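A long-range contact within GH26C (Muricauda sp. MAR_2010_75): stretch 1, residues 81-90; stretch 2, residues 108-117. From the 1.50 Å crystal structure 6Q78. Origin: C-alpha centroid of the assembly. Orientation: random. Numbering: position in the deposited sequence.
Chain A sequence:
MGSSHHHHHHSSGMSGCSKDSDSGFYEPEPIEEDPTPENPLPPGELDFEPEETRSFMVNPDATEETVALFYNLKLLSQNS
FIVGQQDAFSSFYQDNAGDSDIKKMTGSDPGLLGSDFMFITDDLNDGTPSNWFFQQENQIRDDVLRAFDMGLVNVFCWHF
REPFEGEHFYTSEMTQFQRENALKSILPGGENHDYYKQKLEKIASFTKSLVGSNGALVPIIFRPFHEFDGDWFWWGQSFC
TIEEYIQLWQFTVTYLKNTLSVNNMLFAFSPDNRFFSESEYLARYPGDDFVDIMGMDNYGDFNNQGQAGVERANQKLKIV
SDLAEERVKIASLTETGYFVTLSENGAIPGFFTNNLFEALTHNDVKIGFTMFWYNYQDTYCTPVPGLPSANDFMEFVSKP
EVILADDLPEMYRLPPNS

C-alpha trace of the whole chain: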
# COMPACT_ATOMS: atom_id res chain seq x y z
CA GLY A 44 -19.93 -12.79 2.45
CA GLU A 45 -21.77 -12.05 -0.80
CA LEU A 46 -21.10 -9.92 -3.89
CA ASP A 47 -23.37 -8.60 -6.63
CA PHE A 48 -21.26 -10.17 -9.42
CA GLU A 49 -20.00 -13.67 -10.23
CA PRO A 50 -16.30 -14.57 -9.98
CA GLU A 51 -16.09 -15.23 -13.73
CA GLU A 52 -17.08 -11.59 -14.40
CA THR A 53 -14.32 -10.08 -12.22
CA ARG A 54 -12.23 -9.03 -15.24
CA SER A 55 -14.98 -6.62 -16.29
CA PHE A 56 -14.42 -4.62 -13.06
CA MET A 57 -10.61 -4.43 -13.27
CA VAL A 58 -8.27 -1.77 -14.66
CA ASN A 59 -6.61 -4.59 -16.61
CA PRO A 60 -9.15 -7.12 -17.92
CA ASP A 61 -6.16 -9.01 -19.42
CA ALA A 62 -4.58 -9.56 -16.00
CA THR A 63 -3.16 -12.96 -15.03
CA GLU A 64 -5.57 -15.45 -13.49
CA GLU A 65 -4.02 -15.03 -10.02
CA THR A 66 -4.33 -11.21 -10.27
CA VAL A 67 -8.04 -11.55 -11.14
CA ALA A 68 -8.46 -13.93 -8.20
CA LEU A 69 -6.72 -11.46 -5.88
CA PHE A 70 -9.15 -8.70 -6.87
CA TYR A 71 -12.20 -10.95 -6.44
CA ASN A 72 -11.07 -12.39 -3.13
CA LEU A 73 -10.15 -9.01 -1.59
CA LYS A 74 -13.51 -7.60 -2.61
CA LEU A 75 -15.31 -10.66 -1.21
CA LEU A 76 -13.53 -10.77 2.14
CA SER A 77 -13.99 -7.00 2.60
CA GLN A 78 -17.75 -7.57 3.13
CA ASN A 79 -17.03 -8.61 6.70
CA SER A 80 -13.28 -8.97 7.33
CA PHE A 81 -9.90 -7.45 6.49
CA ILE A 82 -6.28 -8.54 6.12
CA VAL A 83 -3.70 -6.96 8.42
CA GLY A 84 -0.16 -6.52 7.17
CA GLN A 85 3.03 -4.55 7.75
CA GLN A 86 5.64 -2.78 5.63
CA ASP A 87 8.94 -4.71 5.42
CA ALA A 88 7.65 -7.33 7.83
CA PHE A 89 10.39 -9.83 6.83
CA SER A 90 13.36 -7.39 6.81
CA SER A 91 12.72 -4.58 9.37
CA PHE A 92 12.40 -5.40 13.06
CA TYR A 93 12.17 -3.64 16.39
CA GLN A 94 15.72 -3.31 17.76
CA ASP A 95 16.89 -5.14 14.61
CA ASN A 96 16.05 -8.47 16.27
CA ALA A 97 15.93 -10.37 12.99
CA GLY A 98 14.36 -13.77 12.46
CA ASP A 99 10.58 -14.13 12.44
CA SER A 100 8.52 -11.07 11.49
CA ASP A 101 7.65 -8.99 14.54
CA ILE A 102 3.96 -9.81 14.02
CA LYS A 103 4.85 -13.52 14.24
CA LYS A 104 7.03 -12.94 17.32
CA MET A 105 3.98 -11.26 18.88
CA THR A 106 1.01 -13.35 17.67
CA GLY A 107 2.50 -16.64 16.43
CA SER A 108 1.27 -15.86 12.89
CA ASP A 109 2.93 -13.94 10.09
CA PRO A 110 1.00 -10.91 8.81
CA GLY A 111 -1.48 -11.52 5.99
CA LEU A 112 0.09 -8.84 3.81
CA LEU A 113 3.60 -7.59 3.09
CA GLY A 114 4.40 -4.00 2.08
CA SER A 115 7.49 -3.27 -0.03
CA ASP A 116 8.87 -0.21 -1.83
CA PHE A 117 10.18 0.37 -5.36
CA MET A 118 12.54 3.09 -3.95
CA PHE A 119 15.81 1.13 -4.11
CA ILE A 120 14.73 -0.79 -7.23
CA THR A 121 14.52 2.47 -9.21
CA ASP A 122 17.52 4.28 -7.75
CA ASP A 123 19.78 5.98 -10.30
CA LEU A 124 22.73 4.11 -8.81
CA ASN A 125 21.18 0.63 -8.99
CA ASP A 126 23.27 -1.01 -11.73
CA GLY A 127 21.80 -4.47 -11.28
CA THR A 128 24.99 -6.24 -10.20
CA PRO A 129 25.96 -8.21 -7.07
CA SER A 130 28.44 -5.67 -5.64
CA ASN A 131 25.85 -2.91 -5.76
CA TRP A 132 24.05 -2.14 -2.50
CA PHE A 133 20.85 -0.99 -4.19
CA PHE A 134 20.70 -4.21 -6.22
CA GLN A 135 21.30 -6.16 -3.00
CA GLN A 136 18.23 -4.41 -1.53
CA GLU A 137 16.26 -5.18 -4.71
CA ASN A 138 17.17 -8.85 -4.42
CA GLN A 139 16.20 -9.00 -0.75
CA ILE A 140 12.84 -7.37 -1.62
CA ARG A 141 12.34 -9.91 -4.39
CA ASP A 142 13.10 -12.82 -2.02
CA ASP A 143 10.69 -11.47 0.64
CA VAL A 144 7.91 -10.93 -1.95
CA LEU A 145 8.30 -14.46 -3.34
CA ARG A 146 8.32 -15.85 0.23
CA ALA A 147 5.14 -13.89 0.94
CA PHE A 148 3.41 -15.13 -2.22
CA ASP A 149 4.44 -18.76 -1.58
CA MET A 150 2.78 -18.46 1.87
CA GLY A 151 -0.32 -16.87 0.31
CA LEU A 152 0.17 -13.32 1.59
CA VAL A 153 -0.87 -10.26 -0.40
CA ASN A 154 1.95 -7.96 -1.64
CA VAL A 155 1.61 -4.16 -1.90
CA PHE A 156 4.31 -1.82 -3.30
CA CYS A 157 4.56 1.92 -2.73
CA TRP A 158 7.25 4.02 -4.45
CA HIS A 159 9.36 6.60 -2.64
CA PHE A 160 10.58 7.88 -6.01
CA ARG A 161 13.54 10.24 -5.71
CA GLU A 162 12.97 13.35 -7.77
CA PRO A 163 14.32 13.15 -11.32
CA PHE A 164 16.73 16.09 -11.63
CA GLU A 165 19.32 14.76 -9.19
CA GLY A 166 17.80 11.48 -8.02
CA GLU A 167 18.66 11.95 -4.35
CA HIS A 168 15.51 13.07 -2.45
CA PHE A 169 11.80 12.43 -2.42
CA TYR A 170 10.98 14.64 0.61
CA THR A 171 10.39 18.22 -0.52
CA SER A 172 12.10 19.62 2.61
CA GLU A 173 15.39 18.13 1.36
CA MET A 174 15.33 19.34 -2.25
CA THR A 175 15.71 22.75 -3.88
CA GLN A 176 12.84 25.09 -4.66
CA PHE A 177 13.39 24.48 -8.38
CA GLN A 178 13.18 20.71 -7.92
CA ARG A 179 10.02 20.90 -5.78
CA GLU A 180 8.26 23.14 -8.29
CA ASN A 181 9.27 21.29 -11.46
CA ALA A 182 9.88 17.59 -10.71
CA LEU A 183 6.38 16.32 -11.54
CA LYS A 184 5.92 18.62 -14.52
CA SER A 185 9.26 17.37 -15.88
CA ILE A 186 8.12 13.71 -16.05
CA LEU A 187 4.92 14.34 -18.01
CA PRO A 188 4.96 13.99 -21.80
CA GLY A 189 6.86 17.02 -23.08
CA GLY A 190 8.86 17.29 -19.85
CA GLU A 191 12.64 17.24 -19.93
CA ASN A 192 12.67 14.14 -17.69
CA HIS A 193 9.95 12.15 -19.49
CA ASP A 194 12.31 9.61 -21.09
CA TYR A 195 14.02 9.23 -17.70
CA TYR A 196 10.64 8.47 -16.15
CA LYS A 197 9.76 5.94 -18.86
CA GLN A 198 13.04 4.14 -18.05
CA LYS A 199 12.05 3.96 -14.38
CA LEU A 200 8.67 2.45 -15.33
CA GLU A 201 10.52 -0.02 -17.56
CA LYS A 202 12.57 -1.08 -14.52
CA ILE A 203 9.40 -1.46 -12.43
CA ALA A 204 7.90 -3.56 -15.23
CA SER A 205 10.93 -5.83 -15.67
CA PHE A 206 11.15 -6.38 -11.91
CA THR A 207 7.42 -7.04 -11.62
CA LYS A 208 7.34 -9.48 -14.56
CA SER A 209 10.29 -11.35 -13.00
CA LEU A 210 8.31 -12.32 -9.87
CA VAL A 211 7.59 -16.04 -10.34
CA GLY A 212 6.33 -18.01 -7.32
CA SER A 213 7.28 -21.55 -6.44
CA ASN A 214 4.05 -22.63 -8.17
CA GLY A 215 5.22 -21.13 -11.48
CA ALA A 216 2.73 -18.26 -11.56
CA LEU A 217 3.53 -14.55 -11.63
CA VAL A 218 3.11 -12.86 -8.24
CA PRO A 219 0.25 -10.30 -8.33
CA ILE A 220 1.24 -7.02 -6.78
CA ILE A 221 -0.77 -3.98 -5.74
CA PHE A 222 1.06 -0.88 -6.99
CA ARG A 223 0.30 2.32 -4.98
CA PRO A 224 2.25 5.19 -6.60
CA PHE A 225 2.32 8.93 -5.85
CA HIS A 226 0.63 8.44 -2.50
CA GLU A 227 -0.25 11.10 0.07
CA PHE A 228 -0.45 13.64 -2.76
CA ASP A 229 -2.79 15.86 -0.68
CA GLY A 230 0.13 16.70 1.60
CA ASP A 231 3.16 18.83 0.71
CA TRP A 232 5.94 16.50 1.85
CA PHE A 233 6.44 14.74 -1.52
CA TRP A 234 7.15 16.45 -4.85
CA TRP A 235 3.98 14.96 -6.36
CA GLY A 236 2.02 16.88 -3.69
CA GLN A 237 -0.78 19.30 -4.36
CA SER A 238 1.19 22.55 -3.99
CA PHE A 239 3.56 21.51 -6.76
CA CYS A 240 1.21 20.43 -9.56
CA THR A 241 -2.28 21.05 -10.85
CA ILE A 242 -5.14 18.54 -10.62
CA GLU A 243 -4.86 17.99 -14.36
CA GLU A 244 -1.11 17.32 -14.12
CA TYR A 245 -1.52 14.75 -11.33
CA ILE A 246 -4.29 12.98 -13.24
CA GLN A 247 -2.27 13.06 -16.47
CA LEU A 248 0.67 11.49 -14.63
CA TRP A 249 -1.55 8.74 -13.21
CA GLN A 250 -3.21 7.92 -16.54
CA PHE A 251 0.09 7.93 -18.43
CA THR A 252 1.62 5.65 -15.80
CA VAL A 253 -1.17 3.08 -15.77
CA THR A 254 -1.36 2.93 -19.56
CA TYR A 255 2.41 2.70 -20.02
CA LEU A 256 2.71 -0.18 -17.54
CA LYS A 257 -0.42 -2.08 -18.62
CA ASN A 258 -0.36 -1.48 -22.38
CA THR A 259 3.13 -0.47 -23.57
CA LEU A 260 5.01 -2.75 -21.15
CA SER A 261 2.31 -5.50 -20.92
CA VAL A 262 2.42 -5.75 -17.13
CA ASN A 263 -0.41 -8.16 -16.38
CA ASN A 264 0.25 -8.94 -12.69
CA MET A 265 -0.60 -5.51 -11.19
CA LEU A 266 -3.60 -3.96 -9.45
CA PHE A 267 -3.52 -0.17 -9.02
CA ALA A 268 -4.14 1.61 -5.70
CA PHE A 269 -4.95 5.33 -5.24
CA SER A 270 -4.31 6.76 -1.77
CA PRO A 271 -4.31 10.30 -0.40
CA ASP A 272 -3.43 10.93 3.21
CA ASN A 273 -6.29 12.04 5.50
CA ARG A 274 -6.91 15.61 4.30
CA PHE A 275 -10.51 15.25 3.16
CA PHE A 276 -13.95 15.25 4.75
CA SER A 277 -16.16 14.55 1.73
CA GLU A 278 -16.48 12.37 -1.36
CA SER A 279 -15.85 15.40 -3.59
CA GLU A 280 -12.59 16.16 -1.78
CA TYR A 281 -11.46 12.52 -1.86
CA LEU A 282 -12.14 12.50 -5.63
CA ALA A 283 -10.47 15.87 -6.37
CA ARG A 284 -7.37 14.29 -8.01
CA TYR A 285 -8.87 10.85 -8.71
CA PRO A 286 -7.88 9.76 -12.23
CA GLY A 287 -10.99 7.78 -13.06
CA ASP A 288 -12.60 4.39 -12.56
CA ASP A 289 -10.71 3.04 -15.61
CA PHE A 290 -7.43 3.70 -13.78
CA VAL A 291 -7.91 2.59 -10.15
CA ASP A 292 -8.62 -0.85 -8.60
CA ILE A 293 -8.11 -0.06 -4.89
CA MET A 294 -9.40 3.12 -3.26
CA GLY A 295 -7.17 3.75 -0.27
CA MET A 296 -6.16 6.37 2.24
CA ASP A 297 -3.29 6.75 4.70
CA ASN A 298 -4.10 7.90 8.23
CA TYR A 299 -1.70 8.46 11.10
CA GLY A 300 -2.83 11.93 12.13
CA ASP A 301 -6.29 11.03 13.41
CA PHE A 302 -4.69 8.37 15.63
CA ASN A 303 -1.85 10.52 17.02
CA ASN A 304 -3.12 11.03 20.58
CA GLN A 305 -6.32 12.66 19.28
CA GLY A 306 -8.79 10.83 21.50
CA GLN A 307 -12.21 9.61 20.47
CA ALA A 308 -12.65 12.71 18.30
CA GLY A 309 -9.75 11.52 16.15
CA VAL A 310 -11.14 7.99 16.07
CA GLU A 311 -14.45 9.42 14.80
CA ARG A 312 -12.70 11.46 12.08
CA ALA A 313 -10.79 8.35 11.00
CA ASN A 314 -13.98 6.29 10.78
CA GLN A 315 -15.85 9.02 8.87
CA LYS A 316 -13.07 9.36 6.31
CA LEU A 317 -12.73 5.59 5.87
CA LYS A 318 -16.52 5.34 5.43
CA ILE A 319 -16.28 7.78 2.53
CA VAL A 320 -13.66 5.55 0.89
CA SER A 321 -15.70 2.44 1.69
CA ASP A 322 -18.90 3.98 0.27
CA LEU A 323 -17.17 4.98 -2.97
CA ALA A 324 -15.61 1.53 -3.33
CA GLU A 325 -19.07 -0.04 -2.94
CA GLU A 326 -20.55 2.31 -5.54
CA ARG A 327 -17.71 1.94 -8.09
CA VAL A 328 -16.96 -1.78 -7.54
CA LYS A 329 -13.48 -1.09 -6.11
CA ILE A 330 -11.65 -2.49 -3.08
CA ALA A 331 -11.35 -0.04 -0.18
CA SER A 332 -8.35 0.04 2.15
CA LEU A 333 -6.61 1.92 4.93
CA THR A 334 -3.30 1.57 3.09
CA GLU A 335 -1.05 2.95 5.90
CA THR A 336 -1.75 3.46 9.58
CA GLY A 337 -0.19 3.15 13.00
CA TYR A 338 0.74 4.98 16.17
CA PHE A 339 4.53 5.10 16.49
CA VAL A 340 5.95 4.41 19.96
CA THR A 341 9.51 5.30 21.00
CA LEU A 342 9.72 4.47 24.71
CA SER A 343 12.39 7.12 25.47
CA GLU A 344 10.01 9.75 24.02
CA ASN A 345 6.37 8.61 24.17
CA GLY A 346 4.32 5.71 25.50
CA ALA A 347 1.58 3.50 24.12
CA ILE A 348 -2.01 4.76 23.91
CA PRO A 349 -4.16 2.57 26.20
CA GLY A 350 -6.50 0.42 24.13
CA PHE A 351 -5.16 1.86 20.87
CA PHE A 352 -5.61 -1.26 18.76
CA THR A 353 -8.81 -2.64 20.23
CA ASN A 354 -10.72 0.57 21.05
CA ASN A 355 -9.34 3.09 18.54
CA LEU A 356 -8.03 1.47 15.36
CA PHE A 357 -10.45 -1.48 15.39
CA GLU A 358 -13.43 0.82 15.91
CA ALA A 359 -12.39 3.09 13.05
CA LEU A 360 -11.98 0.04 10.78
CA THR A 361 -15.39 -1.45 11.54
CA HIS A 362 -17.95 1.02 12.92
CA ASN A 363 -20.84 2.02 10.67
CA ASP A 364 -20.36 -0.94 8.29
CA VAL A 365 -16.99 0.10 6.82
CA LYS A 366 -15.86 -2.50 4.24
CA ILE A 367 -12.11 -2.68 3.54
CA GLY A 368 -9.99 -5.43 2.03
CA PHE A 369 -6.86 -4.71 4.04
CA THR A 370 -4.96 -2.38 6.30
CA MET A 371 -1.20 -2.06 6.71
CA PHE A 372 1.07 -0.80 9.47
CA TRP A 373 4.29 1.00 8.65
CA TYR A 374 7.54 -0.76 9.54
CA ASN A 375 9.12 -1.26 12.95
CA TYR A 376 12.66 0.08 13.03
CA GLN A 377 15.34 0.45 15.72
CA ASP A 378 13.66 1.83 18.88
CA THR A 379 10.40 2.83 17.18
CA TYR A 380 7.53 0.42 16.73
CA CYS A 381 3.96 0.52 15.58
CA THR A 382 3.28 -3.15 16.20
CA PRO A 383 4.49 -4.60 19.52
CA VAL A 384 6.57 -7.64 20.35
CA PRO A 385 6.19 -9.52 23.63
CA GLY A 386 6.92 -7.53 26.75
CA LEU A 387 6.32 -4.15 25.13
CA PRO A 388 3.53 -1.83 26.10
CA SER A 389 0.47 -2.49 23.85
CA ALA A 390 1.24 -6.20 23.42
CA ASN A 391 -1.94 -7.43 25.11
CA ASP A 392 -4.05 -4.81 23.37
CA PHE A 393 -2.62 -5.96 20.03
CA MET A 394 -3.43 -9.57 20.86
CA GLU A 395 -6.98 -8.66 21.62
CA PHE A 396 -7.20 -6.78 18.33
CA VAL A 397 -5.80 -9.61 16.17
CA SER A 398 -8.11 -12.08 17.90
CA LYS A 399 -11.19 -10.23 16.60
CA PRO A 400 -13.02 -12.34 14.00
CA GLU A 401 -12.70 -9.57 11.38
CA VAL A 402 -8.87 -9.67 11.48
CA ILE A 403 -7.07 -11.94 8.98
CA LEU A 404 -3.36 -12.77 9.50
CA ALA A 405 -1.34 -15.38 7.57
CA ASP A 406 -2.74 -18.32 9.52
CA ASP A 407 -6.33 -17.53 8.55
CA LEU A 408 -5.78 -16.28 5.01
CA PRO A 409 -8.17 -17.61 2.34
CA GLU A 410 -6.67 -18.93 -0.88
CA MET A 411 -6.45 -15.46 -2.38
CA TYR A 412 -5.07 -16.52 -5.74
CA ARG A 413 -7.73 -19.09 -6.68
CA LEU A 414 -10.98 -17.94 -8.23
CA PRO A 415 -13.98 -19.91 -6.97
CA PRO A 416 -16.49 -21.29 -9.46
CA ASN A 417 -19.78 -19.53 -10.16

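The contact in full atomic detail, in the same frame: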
# COMPACT_ATOMS: atom_id res chain seq x y z
N PHE A 81 -10.99 -8.15 7.16
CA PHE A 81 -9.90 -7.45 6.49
C PHE A 81 -8.55 -8.09 6.84
O PHE A 81 -8.33 -8.56 7.97
CB PHE A 81 -9.88 -5.94 6.80
CG PHE A 81 -9.88 -5.62 8.27
CD1 PHE A 81 -8.68 -5.55 8.97
CD2 PHE A 81 -11.06 -5.37 8.93
CE1 PHE A 81 -8.68 -5.29 10.33
CE2 PHE A 81 -11.07 -5.08 10.31
CZ PHE A 81 -9.88 -5.03 11.01
N ILE A 82 -7.64 -8.06 5.88
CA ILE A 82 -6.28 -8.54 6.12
C ILE A 82 -5.48 -7.46 6.81
O ILE A 82 -5.62 -6.27 6.48
CB ILE A 82 -5.64 -8.94 4.78
CG1 ILE A 82 -6.40 -10.13 4.19
CG2 ILE A 82 -4.16 -9.29 4.94
CD1 ILE A 82 -6.00 -10.46 2.73
N VAL A 83 -4.64 -7.86 7.76
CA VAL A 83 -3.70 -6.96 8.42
C VAL A 83 -2.29 -7.31 7.98
O VAL A 83 -1.86 -8.46 8.10
CB VAL A 83 -3.84 -7.06 9.94
CG1 VAL A 83 -2.69 -6.35 10.66
CG2 VAL A 83 -5.20 -6.46 10.36
N GLY A 84 -1.56 -6.30 7.52
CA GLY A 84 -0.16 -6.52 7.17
C GLY A 84 0.77 -5.44 7.69
O GLY A 84 0.38 -4.57 8.48
N GLN A 85 2.03 -5.50 7.27
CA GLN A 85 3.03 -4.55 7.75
C GLN A 85 4.12 -4.37 6.69
O GLN A 85 4.55 -5.34 6.03
CB GLN A 85 3.62 -4.98 9.11
CG GLN A 85 4.64 -3.99 9.69
CD GLN A 85 4.79 -4.14 11.21
OE1 GLN A 85 4.56 -5.22 11.78
NE2 GLN A 85 5.17 -3.07 11.87
N GLN A 86 4.55 -3.12 6.54
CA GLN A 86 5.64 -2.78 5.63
C GLN A 86 6.92 -3.49 6.10
O GLN A 86 7.25 -3.45 7.28
CB GLN A 86 5.86 -1.26 5.67
CG GLN A 86 6.84 -0.75 4.64
CD GLN A 86 6.26 -0.73 3.24
OE1 GLN A 86 5.09 -0.98 3.03
NE2 GLN A 86 7.12 -0.41 2.26
N ASP A 87 7.63 -4.10 5.15
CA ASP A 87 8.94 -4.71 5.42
C ASP A 87 8.91 -5.70 6.58
O ASP A 87 9.85 -5.80 7.38
CB ASP A 87 10.02 -3.63 5.60
CG ASP A 87 10.26 -2.84 4.33
OD1 ASP A 87 10.09 -3.38 3.24
OD2 ASP A 87 10.62 -1.65 4.42
N ALA A 88 7.82 -6.45 6.67
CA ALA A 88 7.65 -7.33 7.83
C ALA A 88 8.76 -8.38 7.93
O ALA A 88 9.05 -8.86 9.04
CB ALA A 88 6.29 -8.02 7.77
N PHE A 89 9.36 -8.79 6.81
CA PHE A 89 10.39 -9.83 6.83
C PHE A 89 11.83 -9.30 6.86
O PHE A 89 12.77 -10.12 6.93
CB PHE A 89 10.20 -10.80 5.66
CG PHE A 89 8.84 -11.49 5.63
CD1 PHE A 89 8.29 -12.04 6.77
CD2 PHE A 89 8.15 -11.60 4.44
CE1 PHE A 89 7.04 -12.66 6.74
CE2 PHE A 89 6.90 -12.22 4.40
CZ PHE A 89 6.35 -12.75 5.56
N SER A 90 12.02 -7.98 6.88
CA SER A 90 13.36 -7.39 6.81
C SER A 90 13.60 -6.22 7.77
O SER A 90 14.75 -5.76 7.88
CB SER A 90 13.62 -6.89 5.38
OG SER A 90 12.60 -5.95 4.97
N SER A 108 1.55 -15.83 14.32
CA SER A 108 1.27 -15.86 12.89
C SER A 108 2.02 -14.75 12.19
O SER A 108 2.17 -13.67 12.72
CB SER A 108 -0.23 -15.66 12.66
OG SER A 108 -0.50 -15.63 11.26
N ASP A 109 2.48 -15.03 10.96
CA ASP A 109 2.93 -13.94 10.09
C ASP A 109 1.76 -13.01 9.76
O ASP A 109 0.60 -13.36 9.92
CB ASP A 109 3.48 -14.52 8.79
CG ASP A 109 4.95 -14.90 8.86
OD1 ASP A 109 5.72 -14.18 9.54
OD2 ASP A 109 5.36 -15.90 8.21
N PRO A 110 2.05 -11.79 9.33
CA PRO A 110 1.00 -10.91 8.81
C PRO A 110 0.34 -11.54 7.58
O PRO A 110 0.90 -12.44 6.94
CB PRO A 110 1.76 -9.61 8.46
CG PRO A 110 3.17 -10.10 8.17
CD PRO A 110 3.41 -11.24 9.12
N GLY A 111 -0.87 -11.03 7.22
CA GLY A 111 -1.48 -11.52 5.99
C GLY A 111 -1.08 -10.78 4.74
O GLY A 111 -1.46 -11.15 3.63
N LEU A 112 -0.30 -9.72 4.90
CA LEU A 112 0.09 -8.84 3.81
C LEU A 112 1.47 -8.27 4.09
O LEU A 112 1.81 -7.97 5.24
CB LEU A 112 -0.96 -7.72 3.63
CG LEU A 112 -0.70 -6.57 2.67
CD1 LEU A 112 -2.06 -6.07 2.19
CD2 LEU A 112 0.04 -5.49 3.34
N LEU A 113 2.27 -8.16 3.03
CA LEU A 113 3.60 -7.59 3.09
C LEU A 113 3.66 -6.33 2.24
O LEU A 113 3.26 -6.36 1.07
CB LEU A 113 4.62 -8.58 2.54
CG LEU A 113 6.06 -8.06 2.41
CD1 LEU A 113 6.58 -7.71 3.82
CD2 LEU A 113 6.96 -9.04 1.69
N GLY A 114 4.15 -5.24 2.82
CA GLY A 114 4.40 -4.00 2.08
C GLY A 114 5.87 -3.92 1.71
O GLY A 114 6.75 -4.20 2.53
N SER A 115 6.12 -3.54 0.46
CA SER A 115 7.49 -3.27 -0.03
C SER A 115 7.51 -1.95 -0.79
O SER A 115 6.47 -1.29 -0.96
CB SER A 115 7.90 -4.38 -1.01
OG SER A 115 7.97 -5.62 -0.26
N ASP A 116 8.70 -1.54 -1.24
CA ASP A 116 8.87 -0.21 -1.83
C ASP A 116 9.73 -0.35 -3.07
O ASP A 116 10.76 -1.04 -3.05
CB ASP A 116 9.57 0.70 -0.80
CG ASP A 116 9.44 2.21 -1.11
OD1 ASP A 116 9.41 2.63 -2.30
OD2 ASP A 116 9.45 3.00 -0.12
N PHE A 117 9.33 0.31 -4.16
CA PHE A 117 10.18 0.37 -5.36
C PHE A 117 11.37 1.33 -5.24
O PHE A 117 12.23 1.32 -6.14
CB PHE A 117 9.34 0.74 -6.59
CG PHE A 117 8.60 -0.43 -7.19
CD1 PHE A 117 9.32 -1.47 -7.77
CD2 PHE A 117 7.22 -0.46 -7.21
CE1 PHE A 117 8.65 -2.57 -8.33
CE2 PHE A 117 6.52 -1.58 -7.78
CZ PHE A 117 7.28 -2.63 -8.34
O HOH W 1 3.98 -0.91 0.56
O HOH W 2 9.62 -5.86 1.98
O HOH W 3 10.78 -2.36 0.68

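Neighbouring parallel strands are held by a backbone ladder in which alternate residues of one strand bond to both sides of a residue on the other, and where another group fills the space of a CB, a glycine can make room for it. The pairing of strand 81-86 with strand 112-116 in GH26C is a compact example, the two axes approaching to 4.6 Å at an angle of 27°.

The contact opens with Ile82, whose CG2 lies 3.4 Å from Gly111 C and 3.8 Å from Leu112 CB. An ideal CB on Gly111 would fall 2.7 Å from Ile82 CG2, so the glycine leaves room for the methyl group. Val83 turns its side chain away and contributes its carbonyl, with Gly111 N donating to Val83 O at 2.9 Å. At Gly84 the chains are tightly apposed: Gly84 CA is 3.1 Å from Leu112 O, and a CB there would clash with that oxygen.

Gln85 serves the ladder with both its backbone polar atoms. Gln85 N donates to Leu112 O (3.2 Å), and Gln85 O accepts from Gly114 N (3.2 Å, nearly linear), bracketing Leu113 in parallel register. Gln86 then folds its amide over Gly114, placing OE1 3.2 Å from Gly114 CA, in space that a CB would occupy. Its NE2 makes a weak hydrogen bond to Ser115 O (3.4 Å), while water 1 bridges Gln86 OE1 and Ser115 O.

The ladder continues past the strand into the type II turn from Gln85 to Ala88, where Asp87 N donates to Gly114 O at 2.8 Å, almost straight. Asp87 OD1 accepts from two waters, which extend its reach to Ser115 OG and, weakly, Asp116 N. Beyond it the contact becomes largely apolar: Ala88 CB meets Pro110 CG (3.8 Å) and Leu113 CD1 (4.0 Å), and Phe89 CD2 packs 3.9 Å from Leu113 CD2, while the ring's edge meets Asp109, Phe89 CE1 to Asp109 OD1 being 3.4 Å.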